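Local coordinates for uncharacterized protein aq_328 (Aquifex aeolicus, PDB 1R4V) that is of unknown function but adopts an ancestral histone fold and may take part in protein heterodimerization, at residues N54-A59 with N133-L138; K95-I100 with M104-L109; A143-K148 with A164-K169; K62-A67 with I116-M121. All blocks are in the same frame, centred on the assembly; numbering follows the deposited sequence.

Interaction 1. Residues N54-A59 with N133-L138; sequences NSVKAA and NIMGGL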
# COMPACT_ATOMS: atom_id res chain seq x y z
N ASN A 54 8.29 -0.89 0.59
CA ASN A 54 8.82 0.43 0.88
C ASN A 54 8.08 1.48 0.06
O ASN A 54 7.84 2.57 0.55
CB ASN A 54 10.32 0.53 0.66
CG ASN A 54 11.12 -0.18 1.75
OD1 ASN A 54 10.64 -0.42 2.85
ND2 ASN A 54 12.38 -0.48 1.43
N SER A 55 7.71 1.15 -1.17
CA SER A 55 6.96 2.04 -2.04
C SER A 55 5.53 2.23 -1.53
O SER A 55 4.99 3.34 -1.53
CB SER A 55 7.00 1.54 -3.49
OG SER A 55 6.23 2.37 -4.32
N VAL A 56 4.90 1.14 -1.07
CA VAL A 56 3.57 1.21 -0.48
C VAL A 56 3.59 2.12 0.75
O VAL A 56 2.74 3.01 0.92
CB VAL A 56 3.02 -0.21 -0.16
CG1 VAL A 56 1.77 -0.15 0.69
CG2 VAL A 56 2.74 -0.97 -1.46
N LYS A 57 4.59 1.94 1.61
CA LYS A 57 4.73 2.73 2.83
C LYS A 57 4.95 4.19 2.50
O LYS A 57 4.38 5.06 3.18
CB LYS A 57 5.91 2.18 3.64
CG LYS A 57 6.26 2.90 4.95
CD LYS A 57 7.52 2.24 5.57
CE LYS A 57 7.86 2.89 6.91
NZ LYS A 57 8.94 2.19 7.67
N ALA A 58 5.81 4.49 1.53
CA ALA A 58 6.00 5.87 1.04
C ALA A 58 4.71 6.56 0.56
O ALA A 58 4.37 7.67 0.96
CB ALA A 58 7.07 5.91 -0.03
N ALA A 59 3.98 5.86 -0.30
CA ALA A 59 2.72 6.31 -0.86
C ALA A 59 1.69 6.55 0.25
O ALA A 59 0.99 7.57 0.23
CB ALA A 59 2.19 5.30 -1.86
N ASN A 133 -7.55 -1.71 4.39
CA ASN A 133 -8.16 -1.45 3.09
C ASN A 133 -7.31 -0.50 2.27
O ASN A 133 -7.16 -0.70 1.09
CB ASN A 133 -9.58 -0.95 3.25
CG ASN A 133 -10.46 -2.02 3.89
OD1 ASN A 133 -10.31 -3.21 3.60
ND2 ASN A 133 -11.33 -1.59 4.79
N ILE A 134 -6.76 0.52 2.90
CA ILE A 134 -5.90 1.47 2.19
C ILE A 134 -4.66 0.77 1.65
O ILE A 134 -4.28 0.95 0.49
CB ILE A 134 -5.53 2.63 3.11
CG1 ILE A 134 -6.80 3.42 3.44
CG2 ILE A 134 -4.49 3.52 2.45
CD1 ILE A 134 -6.62 4.47 4.52
N MSE A 135 -4.02 -0.03 2.50
CA MSE A 135 -2.81 -0.74 2.10
C MSE A 135 -3.10 -1.77 1.04
O MSE A 135 -2.33 -1.93 0.11
CB MSE A 135 -2.12 -1.42 3.28
CG MSE A 135 -0.60 -1.42 3.00
SE MSE A 135 0.18 -2.66 4.18
CE MSE A 135 1.87 -3.21 3.19
N GLY A 136 -4.20 -2.49 1.19
CA GLY A 136 -4.64 -3.43 0.17
C GLY A 136 -4.88 -2.79 -1.18
O GLY A 136 -4.46 -3.34 -2.18
N GLY A 137 -5.51 -1.62 -1.21
CA GLY A 137 -5.65 -0.80 -2.41
C GLY A 137 -4.33 -0.33 -3.00
O GLY A 137 -4.15 -0.32 -4.23
N LEU A 138 -3.40 0.07 -2.15
CA LEU A 138 -2.07 0.48 -2.58
C LEU A 138 -1.30 -0.71 -3.17
O LEU A 138 -0.57 -0.56 -4.13
CB LEU A 138 -1.28 1.11 -1.43
CG LEU A 138 -1.72 2.52 -1.03
CD1 LEU A 138 -1.06 2.87 0.28
CD2 LEU A 138 -1.44 3.55 -2.15

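Interaction 2. Residues K95-I100 with M104-L109; sequences KNFQKI and MGVDEL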
# COMPACT_ATOMS: atom_id res chain seq x y z
N LYS A 95 -11.71 -0.19 -3.19
CA LYS A 95 -12.96 -0.94 -3.37
C LYS A 95 -12.75 -2.33 -3.96
O LYS A 95 -13.38 -3.29 -3.49
CB LYS A 95 -13.93 -0.16 -4.24
CG LYS A 95 -14.59 1.01 -3.53
CD LYS A 95 -15.53 1.77 -4.48
CE LYS A 95 -15.77 3.22 -4.04
NZ LYS A 95 -16.06 3.33 -2.58
N ASN A 96 -11.90 -2.44 -4.97
CA ASN A 96 -11.59 -3.74 -5.57
C ASN A 96 -10.92 -4.65 -4.55
O ASN A 96 -11.20 -5.85 -4.53
CB ASN A 96 -10.66 -3.67 -6.79
CG ASN A 96 -11.28 -2.99 -7.99
OD1 ASN A 96 -12.49 -2.81 -8.09
ND2 ASN A 96 -10.41 -2.58 -8.92
N PHE A 97 -10.04 -4.10 -3.71
CA PHE A 97 -9.40 -4.89 -2.67
C PHE A 97 -10.40 -5.48 -1.68
O PHE A 97 -10.26 -6.65 -1.28
CB PHE A 97 -8.33 -4.11 -1.89
CG PHE A 97 -7.81 -4.87 -0.70
CD1 PHE A 97 -6.93 -5.92 -0.86
CD2 PHE A 97 -8.23 -4.55 0.59
CE1 PHE A 97 -6.47 -6.64 0.25
CE2 PHE A 97 -7.76 -5.24 1.69
CZ PHE A 97 -6.89 -6.30 1.52
N GLN A 98 -11.39 -4.70 -1.28
CA GLN A 98 -12.37 -5.14 -0.31
C GLN A 98 -13.22 -6.31 -0.82
O GLN A 98 -13.74 -7.08 -0.03
CB GLN A 98 -13.26 -3.97 0.15
CG GLN A 98 -12.46 -2.94 0.95
CD GLN A 98 -13.13 -1.56 1.08
OE1 GLN A 98 -12.98 -0.92 2.12
NE2 GLN A 98 -13.83 -1.11 0.05
N LYS A 99 -13.35 -6.46 -2.14
CA LYS A 99 -14.07 -7.60 -2.67
C LYS A 99 -13.21 -8.85 -2.88
O LYS A 99 -13.74 -9.86 -3.34
CB LYS A 99 -14.95 -7.21 -3.87
CG LYS A 99 -14.36 -6.57 -5.09
CD LYS A 99 -15.46 -5.82 -5.86
CE LYS A 99 -14.98 -5.42 -7.26
NZ LYS A 99 -15.61 -4.14 -7.73
N ILE A 100 -11.94 -8.83 -2.52
CA ILE A 100 -11.07 -10.01 -2.61
C ILE A 100 -11.25 -10.90 -1.38
O ILE A 100 -11.15 -10.43 -0.24
CB ILE A 100 -9.59 -9.60 -2.79
CG1 ILE A 100 -9.42 -8.95 -4.16
CG2 ILE A 100 -8.65 -10.81 -2.69
CD1 ILE A 100 -8.11 -8.27 -4.34
N MSE A 104 -4.13 -12.08 1.30
CA MSE A 104 -2.80 -11.85 0.68
C MSE A 104 -1.77 -11.30 1.65
O MSE A 104 -0.72 -10.81 1.25
CB MSE A 104 -2.92 -10.99 -0.57
CG MSE A 104 -3.33 -9.55 -0.31
SE MSE A 104 -3.40 -8.38 -1.92
CE MSE A 104 -5.14 -8.90 -2.63
N GLY A 105 -2.06 -11.40 2.94
CA GLY A 105 -1.13 -11.08 4.01
C GLY A 105 -1.18 -9.64 4.48
O GLY A 105 -0.30 -9.21 5.20
N VAL A 106 -2.21 -8.89 4.09
CA VAL A 106 -2.23 -7.44 4.33
C VAL A 106 -2.12 -7.09 5.81
O VAL A 106 -1.38 -6.17 6.16
CB VAL A 106 -3.43 -6.75 3.65
CG1 VAL A 106 -3.48 -5.27 3.98
CG2 VAL A 106 -3.36 -6.91 2.14
N ASP A 107 -2.78 -7.84 6.68
CA ASP A 107 -2.70 -7.57 8.12
C ASP A 107 -1.31 -7.76 8.67
O ASP A 107 -0.86 -6.97 9.50
CB ASP A 107 -3.69 -8.42 8.90
CG ASP A 107 -5.12 -8.03 8.60
OD1 ASP A 107 -5.96 -8.93 8.37
OD2 ASP A 107 -5.47 -6.83 8.55
N GLU A 108 -0.61 -8.79 8.20
CA GLU A 108 0.75 -9.03 8.62
C GLU A 108 1.67 -8.00 7.97
O GLU A 108 2.63 -7.54 8.59
CB GLU A 108 1.21 -10.46 8.28
CG GLU A 108 0.30 -11.56 8.82
CD GLU A 108 -0.80 -12.03 7.86
OE1 GLU A 108 -1.61 -11.19 7.36
OE2 GLU A 108 -0.88 -13.26 7.61
N LEU A 109 1.40 -7.64 6.73
CA LEU A 109 2.28 -6.73 6.01
C LEU A 109 2.18 -5.32 6.61
O LEU A 109 3.16 -4.56 6.67
CB LEU A 109 1.92 -6.72 4.53
CG LEU A 109 2.16 -8.04 3.79
CD1 LEU A 109 1.50 -7.91 2.42
CD2 LEU A 109 3.64 -8.35 3.72

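Interaction 3. Residues A143-K148 with A164-K169; sequences ADVIKK and AQIVDK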
# COMPACT_ATOMS: atom_id res chain seq x y z
N ALA A 143 0.52 -3.44 -8.19
CA ALA A 143 0.50 -4.58 -9.11
C ALA A 143 0.14 -4.12 -10.54
O ALA A 143 0.71 -4.59 -11.51
CB ALA A 143 -0.47 -5.65 -8.61
N ASP A 144 -0.81 -3.19 -10.64
CA ASP A 144 -1.28 -2.64 -11.90
C ASP A 144 -0.11 -1.92 -12.59
O ASP A 144 0.14 -2.12 -13.76
CB ASP A 144 -2.46 -1.69 -11.68
CG ASP A 144 -3.09 -1.19 -13.00
OD1 ASP A 144 -3.34 -2.00 -13.92
OD2 ASP A 144 -3.39 0.01 -13.20
N VAL A 145 0.62 -1.11 -11.83
CA VAL A 145 1.74 -0.36 -12.36
C VAL A 145 2.87 -1.32 -12.76
O VAL A 145 3.46 -1.13 -13.81
CB VAL A 145 2.22 0.71 -11.36
CG1 VAL A 145 3.46 1.44 -11.91
CG2 VAL A 145 1.06 1.70 -11.10
N ILE A 146 3.15 -2.35 -11.96
CA ILE A 146 4.21 -3.32 -12.31
C ILE A 146 3.95 -3.94 -13.69
O ILE A 146 4.83 -4.01 -14.54
CB ILE A 146 4.31 -4.44 -11.24
CG1 ILE A 146 4.92 -3.88 -9.94
CG2 ILE A 146 5.10 -5.65 -11.74
CD1 ILE A 146 4.64 -4.70 -8.74
N LYS A 147 2.73 -4.41 -13.89
CA LYS A 147 2.31 -5.00 -15.15
C LYS A 147 2.33 -4.06 -16.33
O LYS A 147 2.67 -4.48 -17.44
CB LYS A 147 0.93 -5.62 -14.99
CG LYS A 147 1.05 -6.91 -14.19
CD LYS A 147 -0.19 -7.80 -14.32
CE LYS A 147 -1.28 -7.34 -13.39
NZ LYS A 147 -2.25 -8.46 -13.24
N LYS A 148 1.98 -2.80 -16.10
CA LYS A 148 2.00 -1.80 -17.17
C LYS A 148 3.35 -1.11 -17.40
O LYS A 148 3.54 -0.48 -18.44
CB LYS A 148 0.94 -0.75 -16.87
CG LYS A 148 -0.43 -1.28 -17.23
CD LYS A 148 -1.54 -0.58 -16.54
CE LYS A 148 -2.84 -1.24 -16.99
NZ LYS A 148 -3.97 -0.65 -16.31
N ALA A 164 8.48 2.35 -8.18
CA ALA A 164 8.44 3.27 -7.06
C ALA A 164 8.56 4.75 -7.45
O ALA A 164 7.85 5.58 -6.88
CB ALA A 164 9.50 2.94 -6.04
N GLN A 165 9.44 5.05 -8.40
CA GLN A 165 9.61 6.39 -8.96
C GLN A 165 8.35 6.91 -9.62
O GLN A 165 7.93 8.05 -9.38
CB GLN A 165 10.73 6.41 -9.99
CG GLN A 165 12.11 6.34 -9.38
CD GLN A 165 13.23 6.56 -10.40
OE1 GLN A 165 13.83 7.64 -10.41
NE2 GLN A 165 13.50 5.57 -11.26
N ILE A 166 7.72 6.11 -10.47
CA ILE A 166 6.54 6.60 -11.17
C ILE A 166 5.31 6.65 -10.28
O ILE A 166 4.46 7.49 -10.49
CB ILE A 166 6.27 5.89 -12.52
CG1 ILE A 166 5.92 4.43 -12.35
CG2 ILE A 166 7.48 6.07 -13.45
CD1 ILE A 166 5.68 3.73 -13.68
N VAL A 167 5.24 5.77 -9.28
CA VAL A 167 4.18 5.83 -8.30
C VAL A 167 4.29 7.12 -7.49
O VAL A 167 3.29 7.80 -7.28
CB VAL A 167 4.20 4.61 -7.37
CG1 VAL A 167 3.43 4.84 -6.09
CG2 VAL A 167 3.66 3.41 -8.14
N ASP A 168 5.49 7.44 -7.03
CA ASP A 168 5.73 8.67 -6.28
C ASP A 168 5.18 9.92 -7.00
O ASP A 168 4.70 10.83 -6.33
CB ASP A 168 7.22 8.77 -5.93
CG ASP A 168 7.62 10.13 -5.38
OD1 ASP A 168 7.31 10.42 -4.20
OD2 ASP A 168 8.24 10.97 -6.08
N LYS A 169 5.21 9.96 -8.33
CA LYS A 169 4.69 11.05 -9.15
C LYS A 169 3.16 11.11 -9.38
O LYS A 169 2.67 12.02 -10.05
CB LYS A 169 5.41 11.05 -10.49
CG LYS A 169 6.90 11.27 -10.38
CD LYS A 169 7.17 12.74 -10.08
CE LYS A 169 8.64 13.06 -9.80
NZ LYS A 169 8.81 14.55 -9.72

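Interaction 4. Residues K62-A67 with I116-M121; sequences KLFYGA and IPPVEM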
# COMPACT_ATOMS: atom_id res chain seq x y z
N LYS A 62 2.32 9.77 1.88
CA LYS A 62 1.85 10.83 0.97
C LYS A 62 0.35 11.08 1.02
O LYS A 62 -0.12 12.19 0.75
CB LYS A 62 2.30 10.57 -0.46
CG LYS A 62 3.76 10.83 -0.62
CD LYS A 62 4.22 10.71 -2.07
CE LYS A 62 4.58 12.08 -2.65
NZ LYS A 62 5.10 12.02 -4.04
N LEU A 63 -0.42 10.08 1.44
CA LEU A 63 -1.84 10.28 1.61
C LEU A 63 -2.17 11.26 2.74
O LEU A 63 -3.29 11.78 2.77
CB LEU A 63 -2.57 8.96 1.86
CG LEU A 63 -2.46 7.92 0.74
CD1 LEU A 63 -3.12 6.62 1.13
CD2 LEU A 63 -3.02 8.43 -0.57
N PHE A 64 -1.23 11.51 3.63
CA PHE A 64 -1.41 12.49 4.71
C PHE A 64 -1.10 13.94 4.30
O PHE A 64 -1.24 14.86 5.10
CB PHE A 64 -0.64 12.02 5.95
CG PHE A 64 -1.28 10.85 6.62
CD1 PHE A 64 -1.11 9.55 6.13
CD2 PHE A 64 -2.11 11.03 7.74
CE1 PHE A 64 -1.73 8.47 6.73
CE2 PHE A 64 -2.72 9.94 8.32
CZ PHE A 64 -2.53 8.67 7.83
N TYR A 65 -0.70 14.18 3.05
CA TYR A 65 -0.57 15.54 2.54
C TYR A 65 -1.90 16.30 2.65
O TYR A 65 -2.94 15.83 2.18
CB TYR A 65 -0.13 15.54 1.06
CG TYR A 65 -0.11 16.91 0.42
CD1 TYR A 65 0.97 17.78 0.63
CD2 TYR A 65 -1.16 17.34 -0.40
CE1 TYR A 65 1.00 19.07 0.04
CE2 TYR A 65 -1.14 18.61 -1.00
CZ TYR A 65 -0.07 19.47 -0.77
OH TYR A 65 -0.09 20.71 -1.41
N GLY A 66 -1.85 17.44 3.31
CA GLY A 66 -3.03 18.26 3.54
C GLY A 66 -3.96 17.80 4.64
O GLY A 66 -4.89 18.54 4.97
N ALA A 67 -3.71 16.64 5.25
CA ALA A 67 -4.66 16.05 6.18
C ALA A 67 -4.87 16.83 7.49
O ALA A 67 -5.99 16.96 7.96
CB ALA A 67 -4.36 14.61 6.47
N ILE A 116 4.31 4.96 10.23
CA ILE A 116 4.17 6.14 11.09
C ILE A 116 3.78 7.28 10.17
O ILE A 116 4.59 7.74 9.36
CB ILE A 116 5.49 6.45 11.80
CG1 ILE A 116 5.88 5.26 12.70
CG2 ILE A 116 5.39 7.74 12.63
CD1 ILE A 116 7.33 5.24 13.10
N PRO A 117 2.55 7.76 10.22
CA PRO A 117 2.19 8.85 9.32
C PRO A 117 2.97 10.12 9.68
O PRO A 117 3.25 10.34 10.86
CB PRO A 117 0.68 9.00 9.52
CG PRO A 117 0.41 8.39 10.82
CD PRO A 117 1.41 7.33 11.05
N PRO A 118 3.32 10.92 8.69
CA PRO A 118 4.11 12.13 8.91
C PRO A 118 3.28 13.32 9.40
O PRO A 118 3.25 14.36 8.76
CB PRO A 118 4.72 12.38 7.54
CG PRO A 118 3.68 11.85 6.55
CD PRO A 118 3.03 10.70 7.26
N VAL A 119 2.61 13.17 10.53
CA VAL A 119 1.73 14.19 11.07
C VAL A 119 2.02 14.23 12.56
O VAL A 119 2.55 13.26 13.11
CB VAL A 119 0.23 13.90 10.84
CG1 VAL A 119 -0.09 14.00 9.36
CG2 VAL A 119 -0.19 12.53 11.38
N GLU A 120 1.68 15.34 13.19
CA GLU A 120 1.76 15.44 14.65
C GLU A 120 0.42 15.10 15.30
O GLU A 120 0.36 14.58 16.42
CB GLU A 120 2.25 16.83 15.07
CG GLU A 120 3.74 17.02 14.80
CD GLU A 120 4.60 15.97 15.51
OE1 GLU A 120 4.30 15.67 16.69
OE2 GLU A 120 5.56 15.43 14.90
N MSE A 121 -0.68 15.35 14.60
CA MSE A 121 -1.99 15.06 15.16
C MSE A 121 -2.30 13.58 15.29
O MSE A 121 -1.79 12.75 14.56
CB MSE A 121 -3.10 15.66 14.30
CG MSE A 121 -3.11 17.15 14.27
SE MSE A 121 -4.58 17.84 13.11
CE MSE A 121 -5.69 16.49 13.30

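Interaction 1. Residues N54-A59 with N133-L138
Val56 on helix 46-62 meets Met135 and Leu138 on helix 131-149 mainly through its CG1 methyl. The side-chain contacts are all apolar. Val56 CG1 lies 3.5 Å from Met135 CG, the two side chains meeting at about a right angle, and 3.9 Å from Leu138 CB. A chi1 of 169° sets this methyl opposite the Val56 backbone N and brings it to the second helix. Met135, present as selenomethionine, also places CE 4.0 Å from Val56 CG1, so its extended chain passes the methyl with both CG and CE. Leu138 forks: CD1 rests 3.9 Å from Val56 O, and CD2 lies 4.0 Å from Ala59 CB. The segment axes approach to 10.1 Å at 124° between their directions.

His142, one turn beyond Leu138, hydrogen-bonds Ser55 OG through NE2 and Leu138 O through ND1, tying the two helices together, while Phe171 packs on Ala59 and Leu138. Crossed long helices at the centre of the chain are consistent with the histone fold. With all four touching residues buried and no hydrogen bond between them, shape and exclusion of water hold this crossing, and the hydrogen bonds of His142 add the directional links.

Interaction 2. Residues K95-I100 with M104-L109
The Phe97 ring turns an edge to Met104, a selenomethionine: the terminal methyl CE lies near the ring plane, 3.9 Å from Phe97 CE1. Met104 SE sits 5.4 Å from the ring centroid and 78° off the ring normal, an edge-on Met-aromatic contact. Val106 approaches the same end of the ring obliquely, its CG2 3.6 Å from both CE1 and CZ of Phe97. Met104 CG takes the crowded position between the backbone N and carbonyl carbon (chi1 68°), and the chain then bends at chi3 (80°), which brings CE against both the ring edge and Ile100. There it is tight: Ile100 CD1 is 3.5 Å from Met104 CE, the two side chains crossing at about a right angle. Gly105, with a positive phi, occupies the N-cap position of helix 106-113; its N is hydrogen-bonded to Asp103 OD2 and its O receives Leu109 N. A leucine here has no aromatic edge to set beside the selenium, and would probably leave a gap next to Val106 CG2 and Met104 CE. The contact closes the turn between helix 88-98 and helix 106-113. Helix 131-149 passes beside it, with Leu140 on Phe97 and Ile100 and Asn133 on Phe97, while Tyr35 of helix 29-40 packs against Ile100 and Met104.

Interaction 3. Residues A143-K148 with A164-K169
Val145 on helix 131-149 overlaps the end of Ile166 on helix 157-168, the two side chains sliding past each other in opposite directions. The touching is done by one branch of the valine: Val145 CG1 is 3.6 Å from Ile166 CD1 and 3.9 Å from Ile166 CG1. Ile166 CG1 stands between its own backbone N and carbonyl carbon (chi1 66°), and from there an extended chi2 carries CD1 out alongside the valine methyl. Val167 adds a looser touch, its CG2 4.3 Å from Val145 CG1. Val163, one turn before Val167, also packs on Val145, and Ala149 packs on Ile166, so the contact runs on along both helices.

The salt bridge of Lys148 stays within its own helix. Asp144 OD1 accepts Lys148 NZ at 2.8 Å on its syn lone pair; a weak second bond joins Lys148 NZ to Asp144 OD2 at 3.2 Å. This i to i+4 pair lies on the last turns of helix 131-149 and does not cross to the other segment. Only methyl and methylene groups meet between the helices, and Val145 and Ile166 remain partly exposed: a small apolar seam, without directional bonds, near the surface where helix 157-168 folds back over helix 131-149.

Interaction 4. Residues K62-A67 with I116-M121
Phe64 is the residue between Lys62 and Ala67 that meets Pro117, Pro118 and Val119. Leading up to it, Lys62 opens a type I turn that its O closes with Tyr65 N, at 3.1 Å. Phe64 CG stands anti to the carbonyl carbon, beside the backbone N (chi1 -73°), which carries the ring to Pro117. Pro117 CB sits squarely over one face, 3.5 Å from the ring centroid and 7° off the normal, a CH-pi contact so well centred that all six ring carbons of Phe64 lie within 4.0 Å of Pro117 CB. Val119 CG1 comes in obliquely, 3.9 Å from Phe64 CD2, and Pro118 CD lies 4.1 Å from Phe64 CB. Pro118 is the centre of an inverse gamma turn, and the bend puts Pro117 and Val119 against the same aromatic side chain. Farther along, Gly66 occupies the N-cap position of helix 67-73, and Ala67 N bonds to Phe64 O. An alanine at Phe64 is likely to leave a gap under Pro117 CB and beside Val119 CG1. This aromatic-proline contact pins the loop after helix 106-113, which leads into strand 122-123, to the loop after helix 46-62. Ile79 of strand 78-79 packs on Phe64 and Val119, Tyr131 of helix 131-149 on Phe64 and Pro117, and Glu68 of helix 67-73 accepts Glu120 N and Met121 N.

Overall arrangement
From the N terminus, interaction 1 opens first, on helix 46-62, and interaction 4 opens at the end of that helix. Interaction 2 then opens and closes within a few residues, joining helices 88-98 and 106-113. Interaction 4 closes at 116-121 and interaction 1 at 133-138, so interaction 2 nests inside interaction 4, which nests inside interaction 1; none cross. Interaction 3 follows in series, folding helix 157-168 back on helix 131-149. Interaction 1 lies at the middle and touches the other three, with Gly136 against Phe97, Ser55 against Ala164 and Ile134 against Leu63. A salt bridge between Lys62 and Asp168 joins interactions 3 and 4, whose centres are about 22 Å apart.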